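Alpha-amylase (Eisenia fetida, PDB 6M4K) probably hydrolyses internal alpha-1,4-glucosidic linkages of starch-like polysaccharides, as a calcium- and chloride-dependent member of glycoside hydrolase family 13. Local coordinates at residues T329-E332 / L333-Y337; G443-G446 / G447-D451. All blocks are in the same frame, centred on the assembly; numbering follows the deposited sequence. Where two conformers were deposited one is given.

Contact 1: T329-E332 / L333-Y337; sequences TAFE and LAWDY
The rings of Phe-331 and Trp-335, four residues apart at the end of helix 322-334, form an offset stack: the phenyl centroid lies 4.8 Å from that of the indole five-membered ring, with the planes inclined by 30°. The overlap is partial. Phe-331 CZ sits over the indole face towards its rim, 3.5 Å from Trp-335 CD2, while Phe-331 CE1 meets Trp-335 CE3 at 3.6 Å. Both side chains have CG anti to the backbone N (chi1 177° and -154°), which sends them off the helix side by side in the same direction. The far side of the contact is aliphatic: Thr-329 CG2 lies 3.8 Å from Leu-333 CD1, and Thr-329 OG1 turns back to the carbonyl of Tyr-325.

The backbone bonds are those of a closing alpha-helix. Leu-333 N donates to Thr-329 O and Ala-334 N to Ala-330 O, and Trp-335 N reaches Phe-331 O at 2.9 Å. Ala-334 N adds a weak bond to Phe-331 O. Trp-335 then leaves helical geometry.

Water takes over where the helical bonds stop. One water donates to Glu-332 O over 3.0 Å and to Tyr-337 O over 2.9 Å, linking the last turn to the outgoing chain; a second lies 2.7 Å from Glu-332 O. The Glu-332 carboxylate is held elsewhere, by His-261, and Trp-335 NE1 by the carbonyl of Phe-283.

The stack thus joins the same two residues as the last helical bond, so side chain and backbone hold the end of the helix together. With Trp-335 NE1 bonded and Phe-419 meeting the indole edge-to-face, the ring's rotation is probably well fixed, while bridging water satisfies a buried carbonyl that the helix no longer serves.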
loop_
_atom_site.group_PDB
_atom_site.type_symbol
_atom_site.label_atom_id
_atom_site.label_comp_id
_atom_site.label_asym_id
_atom_site.label_seq_id
_atom_site.Cartn_x
_atom_site.Cartn_y
_atom_site.Cartn_z
ATOM N N THR A 329 9.511 8.427 2.425
ATOM C CA THR A 329 9.327 7.631 1.212
ATOM C C THR A 329 10.641 7.483 0.458
ATOM O O THR A 329 10.950 6.400 -0.054
ATOM C CB THR A 329 8.241 8.253 0.324
ATOM O OG1 THR A 329 7.005 8.338 1.046
ATOM C CG2 THR A 329 8.031 7.404 -0.927
ATOM N N ALA A 330 11.438 8.551 0.389
ATOM C CA ALA A 330 12.728 8.451 -0.285
ATOM C C ALA A 330 13.620 7.430 0.400
ATOM O O ALA A 330 14.272 6.617 -0.262
ATOM C CB ALA A 330 13.415 9.817 -0.323
ATOM N N PHE A 331 13.687 7.473 1.733
ATOM C CA PHE A 331 14.446 6.457 2.449
ATOM C C PHE A 331 13.944 5.056 2.114
ATOM O O PHE A 331 14.739 4.161 1.799
ATOM C CB PHE A 331 14.410 6.688 3.962
ATOM C CG PHE A 331 15.129 5.608 4.715
ATOM C CD1 PHE A 331 16.508 5.637 4.825
ATOM C CD2 PHE A 331 14.436 4.528 5.243
ATOM C CE1 PHE A 331 17.185 4.629 5.477
ATOM C CE2 PHE A 331 15.115 3.500 5.883
ATOM C CZ PHE A 331 16.488 3.557 6.006
ATOM N N GLU A 332 12.632 4.846 2.206
ATOM C CA GLU A 332 12.060 3.523 1.965
ATOM C C GLU A 332 12.403 3.007 0.570
ATOM O O GLU A 332 12.680 1.814 0.392
ATOM C CB GLU A 332 10.550 3.609 2.171
ATOM C CG GLU A 332 9.734 2.502 1.563
ATOM C CD GLU A 332 8.275 2.844 1.619
ATOM O OE1 GLU A 332 7.624 2.399 2.564
ATOM O OE2 GLU A 332 7.800 3.593 0.723
ATOM N N LEU A 333 12.406 3.893 -0.427
ATOM C CA LEU A 333 12.672 3.509 -1.809
ATOM C C LEU A 333 14.154 3.280 -2.055
ATOM O O LEU A 333 14.512 2.464 -2.908
ATOM C CB LEU A 333 12.144 4.587 -2.758
ATOM C CG LEU A 333 10.623 4.538 -2.956
ATOM C CD1 LEU A 333 10.130 5.812 -3.611
ATOM C CD2 LEU A 333 10.241 3.327 -3.810
ATOM N N ALA A 334 15.024 4.002 -1.347
ATOM C CA ALA A 334 16.459 3.828 -1.518
ATOM C C ALA A 334 16.998 2.634 -0.753
ATOM O O ALA A 334 18.066 2.123 -1.108
ATOM C CB ALA A 334 17.192 5.083 -1.036
ATOM N N TRP A 335 16.314 2.206 0.297
ATOM C CA TRP A 335 16.731 1.086 1.126
ATOM C C TRP A 335 16.422 -0.223 0.401
ATOM O O TRP A 335 15.896 -0.245 -0.711
ATOM C CB TRP A 335 16.006 1.153 2.470
ATOM C CG TRP A 335 16.667 0.509 3.661
ATOM C CD1 TRP A 335 16.155 -0.495 4.439
ATOM C CD2 TRP A 335 17.917 0.878 4.254
ATOM N NE1 TRP A 335 17.018 -0.781 5.468
ATOM C CE2 TRP A 335 18.108 0.049 5.374
ATOM C CE3 TRP A 335 18.899 1.827 3.939
ATOM C CZ2 TRP A 335 19.235 0.143 6.183
ATOM C CZ3 TRP A 335 20.009 1.925 4.743
ATOM C CH2 TRP A 335 20.178 1.083 5.846
ATOM N N ASP A 336 16.790 -1.339 1.027
ATOM C CA ASP A 336 16.468 -2.668 0.499
ATOM C C ASP A 336 15.746 -3.415 1.609
ATOM O O ASP A 336 16.380 -4.035 2.469
ATOM C CB ASP A 336 17.714 -3.403 0.037
ATOM C CG ASP A 336 17.392 -4.735 -0.616
ATOM O OD1 ASP A 336 16.213 -4.969 -0.953
ATOM O OD2 ASP A 336 18.318 -5.549 -0.799
ATOM N N TYR A 337 14.423 -3.333 1.598
ATOM C CA TYR A 337 13.606 -3.972 2.613
ATOM C C TYR A 337 12.148 -3.963 2.178
ATOM O O TYR A 337 11.494 -2.908 2.140
ATOM C CB TYR A 337 13.736 -3.291 3.984
ATOM C CG TYR A 337 12.820 -3.906 5.027
ATOM C CD1 TYR A 337 13.110 -5.149 5.590
ATOM C CD2 TYR A 337 11.649 -3.264 5.422
ATOM C CE1 TYR A 337 12.272 -5.723 6.533
ATOM C CE2 TYR A 337 10.808 -3.829 6.353
ATOM C CZ TYR A 337 11.108 -5.063 6.900
ATOM O OH TYR A 337 10.246 -5.590 7.829
HETATM O O HOH W 1 13.248 -0.114 -1.467
HETATM O O HOH W 2 12.152 -0.143 2.578
#

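Contact 2: G443-G446 / G447-D451; sequences GLPG and GEYCD
Tyr-449 reaches back across the turn to donate its phenol hydroxyl to the carbonyl of Pro-445, OH to O 2.7 Å. The acceptor lies at the ring edge, in the ring plane, and the C=O...donor angle of 133° shows a bent approach, with the hydroxyl tilted 19° from the carbonyl plane. Pro-445 CD comes within 3.5 Å of the same OH. The Leu-444 side chain crosses that of Tyr-449 obliquely: its CB is 3.7 Å from Tyr-449 OH and its CD1 4.0 Å from Tyr-449 CE2. A phenylalanine in place of Tyr-449 would probably leave the Pro-445 carbonyl without this donor and take away the atom nearest Leu-444 CB.

The phenol is brought there by CG standing anti to the carbonyl carbon (chi1 -65°) and by the reversal through Gly-446 and Gly-447. Gly-447 adopts backbone angles at which a beta carbon would clash with Gly-446 O.

Further out, Val-497 touches Pro-445 and Tyr-449, and Ile-495 of strand 492-496 meets both Leu-444 and Tyr-449. The turn follows strand 436-441 and leads into strand 447-449, which pairs antiparallel with strand 473-475 through Gly-447 to Val-475 and Tyr-449 to Val-473 backbone bonds.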
loop_
_atom_site.group_PDB
_atom_site.type_symbol
_atom_site.label_atom_id
_atom_site.label_comp_id
_atom_site.label_asym_id
_atom_site.label_seq_id
_atom_site.Cartn_x
_atom_site.Cartn_y
_atom_site.Cartn_z
ATOM N N GLY A 443 30.747 5.585 -3.604
ATOM C CA GLY A 443 30.775 4.339 -4.327
ATOM C C GLY A 443 30.514 4.451 -5.811
ATOM O O GLY A 443 30.534 3.428 -6.501
ATOM N N LEU A 444 30.292 5.669 -6.332
ATOM C CA LEU A 444 29.855 5.850 -7.706
ATOM C C LEU A 444 31.037 6.188 -8.607
ATOM O O LEU A 444 32.042 6.743 -8.145
ATOM C CB LEU A 444 28.846 6.996 -7.786
ATOM C CG LEU A 444 27.605 6.821 -6.915
ATOM C CD1 LEU A 444 26.596 7.896 -7.230
ATOM C CD2 LEU A 444 27.011 5.440 -7.112
ATOM N N PRO A 445 30.933 5.870 -9.895
ATOM C CA PRO A 445 31.980 6.278 -10.841
ATOM C C PRO A 445 32.083 7.794 -10.923
ATOM O O PRO A 445 31.096 8.518 -10.787
ATOM C CB PRO A 445 31.508 5.687 -12.175
ATOM C CG PRO A 445 30.498 4.628 -11.807
ATOM C CD PRO A 445 29.865 5.081 -10.539
ATOM N N GLY A 446 33.302 8.274 -11.152
ATOM C CA GLY A 446 33.505 9.707 -11.275
ATOM C C GLY A 446 32.681 10.288 -12.411
ATOM O O GLY A 446 32.484 9.655 -13.452
ATOM N N GLY A 447 32.180 11.495 -12.204
ATOM C CA GLY A 447 31.424 12.155 -13.244
ATOM C C GLY A 447 30.496 13.212 -12.684
ATOM O O GLY A 447 30.540 13.562 -11.502
ATOM N N GLU A 448 29.635 13.693 -13.570
ATOM C CA GLU A 448 28.725 14.790 -13.273
ATOM C C GLU A 448 27.317 14.230 -13.128
ATOM O O GLU A 448 26.773 13.638 -14.064
ATOM C CB GLU A 448 28.783 15.865 -14.358
ATOM C CG GLU A 448 30.197 16.335 -14.674
ATOM C CD GLU A 448 30.226 17.575 -15.547
ATOM O OE1 GLU A 448 29.645 18.603 -15.144
ATOM O OE2 GLU A 448 30.825 17.520 -16.641
ATOM N N TYR A 449 26.736 14.414 -11.941
ATOM C CA TYR A 449 25.426 13.878 -11.602
ATOM C C TYR A 449 24.478 15.004 -11.219
ATOM O O TYR A 449 24.905 16.048 -10.723
ATOM C CB TYR A 449 25.531 12.927 -10.406
ATOM C CG TYR A 449 26.325 11.665 -10.646
ATOM C CD1 TYR A 449 27.717 11.677 -10.670
ATOM C CD2 TYR A 449 25.680 10.447 -10.815
ATOM C CE1 TYR A 449 28.435 10.518 -10.874
ATOM C CE2 TYR A 449 26.386 9.286 -11.013
ATOM C CZ TYR A 449 27.761 9.320 -11.046
ATOM O OH TYR A 449 28.456 8.159 -11.241
ATOM N N CYS A 450 23.186 14.781 -11.430
ATOM C CA CYS A 450 22.155 15.706 -10.986
ATOM C C CYS A 450 21.390 15.112 -9.812
ATOM O O CYS A 450 21.175 13.896 -9.739
ATOM C CB CYS A 450 21.152 16.004 -12.099
ATOM S SG CYS A 450 21.893 16.547 -13.642
ATOM N N ASP A 451 20.964 15.988 -8.908
ATOM C CA ASP A 451 20.103 15.591 -7.804
ATOM C C ASP A 451 18.713 15.279 -8.345
ATOM O O ASP A 451 17.979 16.182 -8.759
ATOM C CB ASP A 451 20.032 16.717 -6.782
ATOM C CG ASP A 451 18.917 16.515 -5.791
ATOM O OD1 ASP A 451 18.685 15.348 -5.400
ATOM O OD2 ASP A 451 18.254 17.497 -5.410
#

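In the fold
From the N terminus, the chain lays down seven strands of the parallel barrel before helix 322-334, whose last turn, with the exit through residues 335-337, is contact 1; strand 339-344, the last of the barrel, follows almost at once. Helix 389-401 follows, then the C-terminal all-beta domain, where contact 2 closes the short turn between strands 436-441 and 447-449. The two are in series, neither nested nor crossing, with centres 20 Å apart and nearest atoms about 9 Å apart. Contact 1 faces the domain boundary, since Ile-417 and Phe-419 of strand 416-421 touch its residues. Contact 2 instead joins a turn to strand 492-496 within the second domain.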